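Local coordinates for substrate-binding protein (Synechococcus sp., PDB 6WPN), which probably binds a sugar, perhaps an oligosaccharide, in the periplasm as the solute-binding partner of a transport system, at residues 147-150 with 151-154; 173-176 with 177-181. All blocks are in the same frame, centred on the assembly; numbering follows the deposited sequence.

Contact 1: residues 147-150 with 151-154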
ATOM      1  N   LEU A 147      -3.774 -14.286   0.099  1.00 34.84           N
ATOM      2  CA  LEU A 147      -5.009 -15.057   0.005  1.00 34.80           C
ATOM      3  C   LEU A 147      -4.779 -16.246  -0.922  1.00 34.80           C
ATOM      4  O   LEU A 147      -4.569 -16.071  -2.125  1.00 34.93           O
ATOM      5  CB  LEU A 147      -6.153 -14.176  -0.484  1.00 36.34           C
ATOM      6  CG  LEU A 147      -6.415 -12.939   0.380  1.00 44.07           C
ATOM      7  CD1 LEU A 147      -7.622 -12.163  -0.130  1.00 39.12           C
ATOM      8  CD2 LEU A 147      -6.601 -13.324   1.838  1.00 35.41           C
ATOM      9  N   VAL A 148      -4.788 -17.457  -0.367  1.00 37.48           N
ATOM     10  CA  VAL A 148      -4.390 -18.659  -1.094  1.00 41.79           C
ATOM     11  C   VAL A 148      -5.621 -19.502  -1.399  1.00 41.28           C
ATOM     12  O   VAL A 148      -6.374 -19.871  -0.488  1.00 43.04           O
ATOM     13  CB  VAL A 148      -3.356 -19.468  -0.295  1.00 40.86           C
ATOM     14  CG1 VAL A 148      -3.089 -20.801  -0.963  1.00 40.14           C
ATOM     15  CG2 VAL A 148      -2.076 -18.666  -0.163  1.00 41.91           C
ATOM     16  N   ASN A 149      -5.811 -19.822  -2.676  1.00 36.96           N
ATOM     17  CA  ASN A 149      -6.854 -20.753  -3.100  1.00 38.18           C
ATOM     18  C   ASN A 149      -6.380 -22.171  -2.799  1.00 44.68           C
ATOM     19  O   ASN A 149      -5.594 -22.750  -3.555  1.00 40.43           O
ATOM     20  CB  ASN A 149      -7.162 -20.569  -4.581  1.00 37.55           C
ATOM     21  CG  ASN A 149      -8.356 -21.387  -5.037  1.00 40.46           C
ATOM     22  OD1 ASN A 149      -8.444 -22.585  -4.779  1.00 44.09           O
ATOM     23  ND2 ASN A 149      -9.284 -20.736  -5.726  1.00 49.60           N
ATOM     24  N   GLY A 150      -6.869 -22.740  -1.693  1.00 41.09           N
ATOM     25  CA  GLY A 150      -6.412 -24.057  -1.281  1.00 36.42           C
ATOM     26  C   GLY A 150      -6.842 -25.155  -2.229  1.00 40.96           C
ATOM     27  O   GLY A 150      -6.184 -26.195  -2.328  1.00 39.73           O
ATOM     28  N   ASP A 151      -7.947 -24.947  -2.937  1.00 50.55           N
ATOM     29  CA  ASP A 151      -8.408 -25.966  -3.867  1.00 58.34           C
ATOM     30  C   ASP A 151      -7.488 -26.066  -5.083  1.00 50.82           C
ATOM     31  O   ASP A 151      -7.242 -27.166  -5.593  1.00 45.69           O
ATOM     32  CB  ASP A 151      -9.840 -25.676  -4.282  1.00 76.91           C
ATOM     33  CG  ASP A 151     -10.389 -26.741  -5.171  1.00 99.79           C
ATOM     34  OD1 ASP A 151     -10.939 -27.738  -4.648  1.00111.36           O
ATOM     35  OD2 ASP A 151     -10.218 -26.599  -6.394  1.00102.45           O
ATOM     36  N   LEU A 152      -6.985 -24.928  -5.575  1.00 36.81           N
ATOM     37  CA  LEU A 152      -6.006 -24.965  -6.656  1.00 42.59           C
ATOM     38  C   LEU A 152      -4.707 -25.619  -6.202  1.00 37.10           C
ATOM     39  O   LEU A 152      -4.053 -26.307  -6.992  1.00 48.67           O
ATOM     40  CB  LEU A 152      -5.733 -23.553  -7.188  1.00 37.22           C
ATOM     41  CG  LEU A 152      -6.812 -22.870  -8.034  1.00 41.61           C
ATOM     42  CD1 LEU A 152      -6.390 -21.462  -8.436  1.00 40.64           C
ATOM     43  CD2 LEU A 152      -7.124 -23.694  -9.272  1.00 42.74           C
ATOM     44  N   LEU A 153      -4.329 -25.439  -4.935  1.00 38.15           N
ATOM     45  CA  LEU A 153      -3.109 -26.061  -4.433  1.00 46.60           C
ATOM     46  C   LEU A 153      -3.221 -27.580  -4.462  1.00 52.15           C
ATOM     47  O   LEU A 153      -2.295 -28.273  -4.901  1.00 61.05           O
ATOM     48  CB  LEU A 153      -2.812 -25.587  -3.011  1.00 47.03           C
ATOM     49  CG  LEU A 153      -2.222 -24.196  -2.809  1.00 60.02           C
ATOM     50  CD1 LEU A 153      -1.743 -24.074  -1.378  1.00 56.31           C
ATOM     51  CD2 LEU A 153      -1.084 -23.938  -3.781  1.00 65.70           C
ATOM     52  N   ARG A 154      -4.350 -28.119  -3.993  1.00 50.12           N
ATOM     53  CA  ARG A 154      -4.536 -29.566  -4.045  1.00 57.31           C
ATOM     54  C   ARG A 154      -4.560 -30.084  -5.484  1.00 53.71           C
ATOM     55  O   ARG A 154      -4.043 -31.174  -5.764  1.00 45.03           O
ATOM     56  CB  ARG A 154      -5.819 -29.967  -3.314  1.00 61.14           C
ATOM     57  CG  ARG A 154      -5.728 -29.918  -1.788  1.00 73.86           C
ATOM     58  CD  ARG A 154      -6.969 -30.514  -1.128  1.00 76.82           C
ATOM     59  NE  ARG A 154      -8.146 -29.657  -1.269  1.00 87.48           N
ATOM     60  CZ  ARG A 154      -9.086 -29.819  -2.197  1.00 96.41           C
ATOM     61  NH1 ARG A 154      -8.991 -30.801  -3.084  1.00 92.72           N
ATOM     62  NH2 ARG A 154     -10.121 -28.985  -2.244  1.00105.10           N
TER

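Contact 2: residues 173-176 with 177-181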
ATOM      1  N   ARG A 173       5.583 -22.797 -11.237  1.00 39.33           N
ATOM      2  CA  ARG A 173       5.629 -23.856 -12.239  1.00 45.15           C
ATOM      3  C   ARG A 173       4.636 -24.965 -11.912  1.00 51.62           C
ATOM      4  O   ARG A 173       3.891 -25.421 -12.788  1.00 49.45           O
ATOM      5  CB  ARG A 173       7.049 -24.414 -12.355  1.00 54.23           C
ATOM      6  CG  ARG A 173       8.028 -23.429 -12.961  1.00 63.45           C
ATOM      7  CD  ARG A 173       9.331 -24.086 -13.368  1.00 66.53           C
ATOM      8  NE  ARG A 173      10.309 -24.095 -12.283  1.00 70.76           N
ATOM      9  CZ  ARG A 173      11.253 -23.174 -12.128  1.00 64.16           C
ATOM     10  NH1 ARG A 173      11.347 -22.169 -12.989  1.00 55.96           N
ATOM     11  NH2 ARG A 173      12.100 -23.256 -11.111  1.00 59.33           N
ATOM     12  N   SER A 174       4.598 -25.400 -10.646  1.00 45.41           N
ATOM     13  CA  SER A 174       3.698 -26.488 -10.269  1.00 48.10           C
ATOM     14  C   SER A 174       2.243 -26.114 -10.519  1.00 45.05           C
ATOM     15  O   SER A 174       1.446 -26.953 -10.956  1.00 54.20           O
ATOM     16  CB  SER A 174       3.903 -26.864  -8.799  1.00 47.16           C
ATOM     17  OG  SER A 174       5.107 -27.589  -8.617  1.00 50.96           O
ATOM     18  N   ILE A 175       1.883 -24.853 -10.275  1.00 41.58           N
ATOM     19  CA  ILE A 175       0.517 -24.420 -10.545  1.00 47.87           C
ATOM     20  C   ILE A 175       0.263 -24.360 -12.048  1.00 50.45           C
ATOM     21  O   ILE A 175      -0.792 -24.793 -12.529  1.00 48.29           O
ATOM     22  CB  ILE A 175       0.246 -23.059  -9.877  1.00 49.00           C
ATOM     23  CG1 ILE A 175       0.486 -23.126  -8.363  1.00 47.59           C
ATOM     24  CG2 ILE A 175      -1.172 -22.593 -10.181  1.00 54.62           C
ATOM     25  CD1 ILE A 175      -0.598 -23.835  -7.591  1.00 38.57           C
ATOM     26  N   ARG A 176       1.239 -23.865 -12.815  1.00 50.49           N
ATOM     27  CA  ARG A 176       1.031 -23.659 -14.245  1.00 44.31           C
ATOM     28  C   ARG A 176       0.839 -24.972 -14.982  1.00 48.78           C
ATOM     29  O   ARG A 176      -0.064 -25.095 -15.814  1.00 60.43           O
ATOM     30  CB  ARG A 176       2.214 -22.903 -14.856  1.00 51.95           C
ATOM     31  CG  ARG A 176       2.047 -21.406 -14.895  1.00 59.45           C
ATOM     32  CD  ARG A 176       0.708 -21.042 -15.490  1.00 57.32           C
ATOM     33  NE  ARG A 176       0.754 -20.903 -16.938  1.00 67.52           N
ATOM     34  CZ  ARG A 176      -0.322 -20.866 -17.717  1.00 65.45           C
ATOM     35  NH1 ARG A 176      -1.533 -20.971 -17.184  1.00 61.30           N
ATOM     36  NH2 ARG A 176      -0.187 -20.723 -19.028  1.00 66.82           N
ATOM     37  N   GLU A 177       1.645 -25.975 -14.661  1.00 54.79           N
ATOM     38  CA  GLU A 177       1.655 -27.185 -15.465  1.00 62.06           C
ATOM     39  C   GLU A 177       0.620 -28.203 -15.018  1.00 67.87           C
ATOM     40  O   GLU A 177       0.085 -28.933 -15.858  1.00 76.00           O
ATOM     41  CB  GLU A 177       3.051 -27.813 -15.438  1.00 69.66           C
ATOM     42  CG  GLU A 177       4.130 -26.902 -16.008  1.00 92.28           C
ATOM     43  CD  GLU A 177       5.527 -27.497 -15.916  1.00111.27           C
ATOM     44  OE1 GLU A 177       5.670 -28.622 -15.389  1.00117.24           O
ATOM     45  OE2 GLU A 177       6.484 -26.835 -16.374  1.00114.92           O
ATOM     46  N   ARG A 178       0.300 -28.256 -13.726  1.00 63.06           N
ATOM     47  CA  ARG A 178      -0.640 -29.261 -13.253  1.00 65.40           C
ATOM     48  C   ARG A 178      -2.081 -28.771 -13.218  1.00 56.47           C
ATOM     49  O   ARG A 178      -2.997 -29.597 -13.293  1.00 63.16           O
ATOM     50  CB  ARG A 178      -0.223 -29.773 -11.868  1.00 64.61           C
ATOM     51  CG  ARG A 178       1.171 -30.397 -11.857  1.00 66.78           C
ATOM     52  CD  ARG A 178       1.501 -31.098 -10.542  1.00 80.32           C
ATOM     53  NE  ARG A 178       0.798 -32.375 -10.401  1.00 91.55           N
ATOM     54  CZ  ARG A 178       1.023 -33.258  -9.428  1.00 88.87           C
ATOM     55  NH1 ARG A 178       1.938 -33.012  -8.498  1.00 92.51           N
ATOM     56  NH2 ARG A 178       0.336 -34.391  -9.383  1.00 82.51           N
ATOM     57  N   THR A 179      -2.312 -27.456 -13.151  1.00 48.89           N
ATOM     58  CA  THR A 179      -3.665 -26.918 -13.144  1.00 51.15           C
ATOM     59  C   THR A 179      -3.964 -25.990 -14.304  1.00 61.53           C
ATOM     60  O   THR A 179      -5.143 -25.714 -14.555  1.00 61.68           O
ATOM     61  CB  THR A 179      -3.941 -26.124 -11.859  1.00 47.56           C
ATOM     62  OG1 THR A 179      -3.253 -24.874 -11.934  1.00 55.18           O
ATOM     63  CG2 THR A 179      -3.444 -26.874 -10.645  1.00 57.80           C
ATOM     64  N   GLY A 180      -2.947 -25.493 -15.006  1.00 61.02           N
ATOM     65  CA  GLY A 180      -3.154 -24.515 -16.047  1.00 44.58           C
ATOM     66  C   GLY A 180      -3.438 -23.118 -15.556  1.00 49.47           C
ATOM     67  O   GLY A 180      -3.403 -22.177 -16.359  1.00 51.63           O
ATOM     68  N   ARG A 181      -3.678 -22.938 -14.263  1.00 55.85           N
ATOM     69  CA  ARG A 181      -3.940 -21.627 -13.702  1.00 50.81           C
ATOM     70  C   ARG A 181      -2.619 -20.965 -13.326  1.00 44.72           C
ATOM     71  O   ARG A 181      -1.539 -21.531 -13.498  1.00 46.85           O
ATOM     72  CB  ARG A 181      -4.872 -21.742 -12.495  1.00 60.63           C
ATOM     73  CG  ARG A 181      -6.359 -21.742 -12.822  1.00 64.58           C
ATOM     74  CD  ARG A 181      -6.775 -22.924 -13.676  1.00 82.18           C
ATOM     75  NE  ARG A 181      -8.209 -22.934 -13.933  1.00 97.88           N
ATOM     76  CZ  ARG A 181      -8.831 -23.820 -14.707  1.00111.25           C
ATOM     77  NH1 ARG A 181      -8.136 -24.767 -15.327  1.00115.24           N
ATOM     78  NH2 ARG A 181     -10.146 -23.754 -14.867  1.00116.35           N
TER

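Contact 1: residues 147-150 with 151-154
Asn149 caps the start of helix 150-155: its side-chain OD1 accepts the backbone N-H of Leu152 at 2.9 Å from Leu152 N, a classic N-cap bond. The bond is fairly straight at the hydrogen (159°), yet the donor sits 41° above the plane of the amide group, so neither lone pair is met squarely. What lets the amide reach the first turn is its first torsion, with CG anti to the backbone N (chi1 -173°) and beside its own carbonyl. Leu152 crosses the Asn149 side chain at a slant, its CG 3.7 Å from Asn149 CG. An alanine here would remove the carboxamide, and the Leu152 N-H would probably lose its capping acceptor while Leu152 lost the flat group it packs against. Regular helical bonding takes over at once: Arg154 N donates to Gly150 O at 3.1 Å, next to the longer bond from Leu153 N to Asn149 O (3.3 Å). On another side of the turn, Val148 CG1 meets Leu153 CD1 at 3.6 Å, the two side chains crossing at about a right angle. At the outer surface the Arg154 chain bends back so that NH2 pairs with Asp151 OD1 at 2.8 Å, a salt bridge whose hydrogen bond is weak in angle; an acid in the first turn also probably suits the positive end of the helix. All this happens where strand 137-149, hydrogen-bonded through Leu147 to Leu261 and through Val148 to Thr283, runs directly into helix 150-155, with Leu153 packed on Tyr171 of helix 168-179.

Contact 2: residues 173-176 with 177-181
The guanidinium of Arg176 has Arg181 O at its edge, in its plane, at the C-terminal end of helix 168-179, where Thr179 forms an ST turn. Arg181 O is nearer the methylene carbon before the guanidinium, Arg176 CD at 3.0 Å, than the guanidinium itself. Bends at chi2 and chi3 fold the chain back across the turn; outside the two segments NE donates to Gly235 O and the charge makes a cation-pi contact with Tyr182. The second flat head, that of Arg181, meets Thr179 O close to its plane, NH1 donating over 3.2 Å nearly along the C=O axis (175°), while its NE joins Glu257 in a salt bridge. These groups wrap the helix end, which Gly180 leaves with positive phi. In the ST turn Thr179 OG1 accepts from Arg181 N at 3.1 Å, tying the departing chain to the last helical turn. The hydroxyl stands between the backbone N and the carbonyl carbon (chi1 74°), which directs it back at the preceding turn and leaves Thr179 OG1 3.6 Å from Ile175 CG2. Two residues earlier, Glu177 N donates to Arg173 O at 3.0 Å in ordinary helical fashion. By the end of the helix the pattern is doubled: Ile175 O takes Thr179 N at 3.1 Å from one face of its carbonyl plane and, from the opposite face, the Thr179 hydroxyl, with OG1 a short 2.5 Å away.

Overall arrangement
Coming from the N terminus, strand 137-149 delivers the chain into contact 1, which starts helix 150-155. The chain then loops into helix 168-179, and contact 2 closes that helix at its C-terminal end. The contacts follow in series, neither nested nor crossed, with centres about 12 Å apart. They nevertheless touch: Leu153 CD2 lies 3.8 Å from Ile175 CD1, Leu152 O rests against Thr179 CG2, and Leu152 CD2 packs on Arg181 CG. Ala156 and Leu158, in the loop between the helices, also meet Ile175. Together the contacts join the sheet, through strand 137-149, to two successive helices.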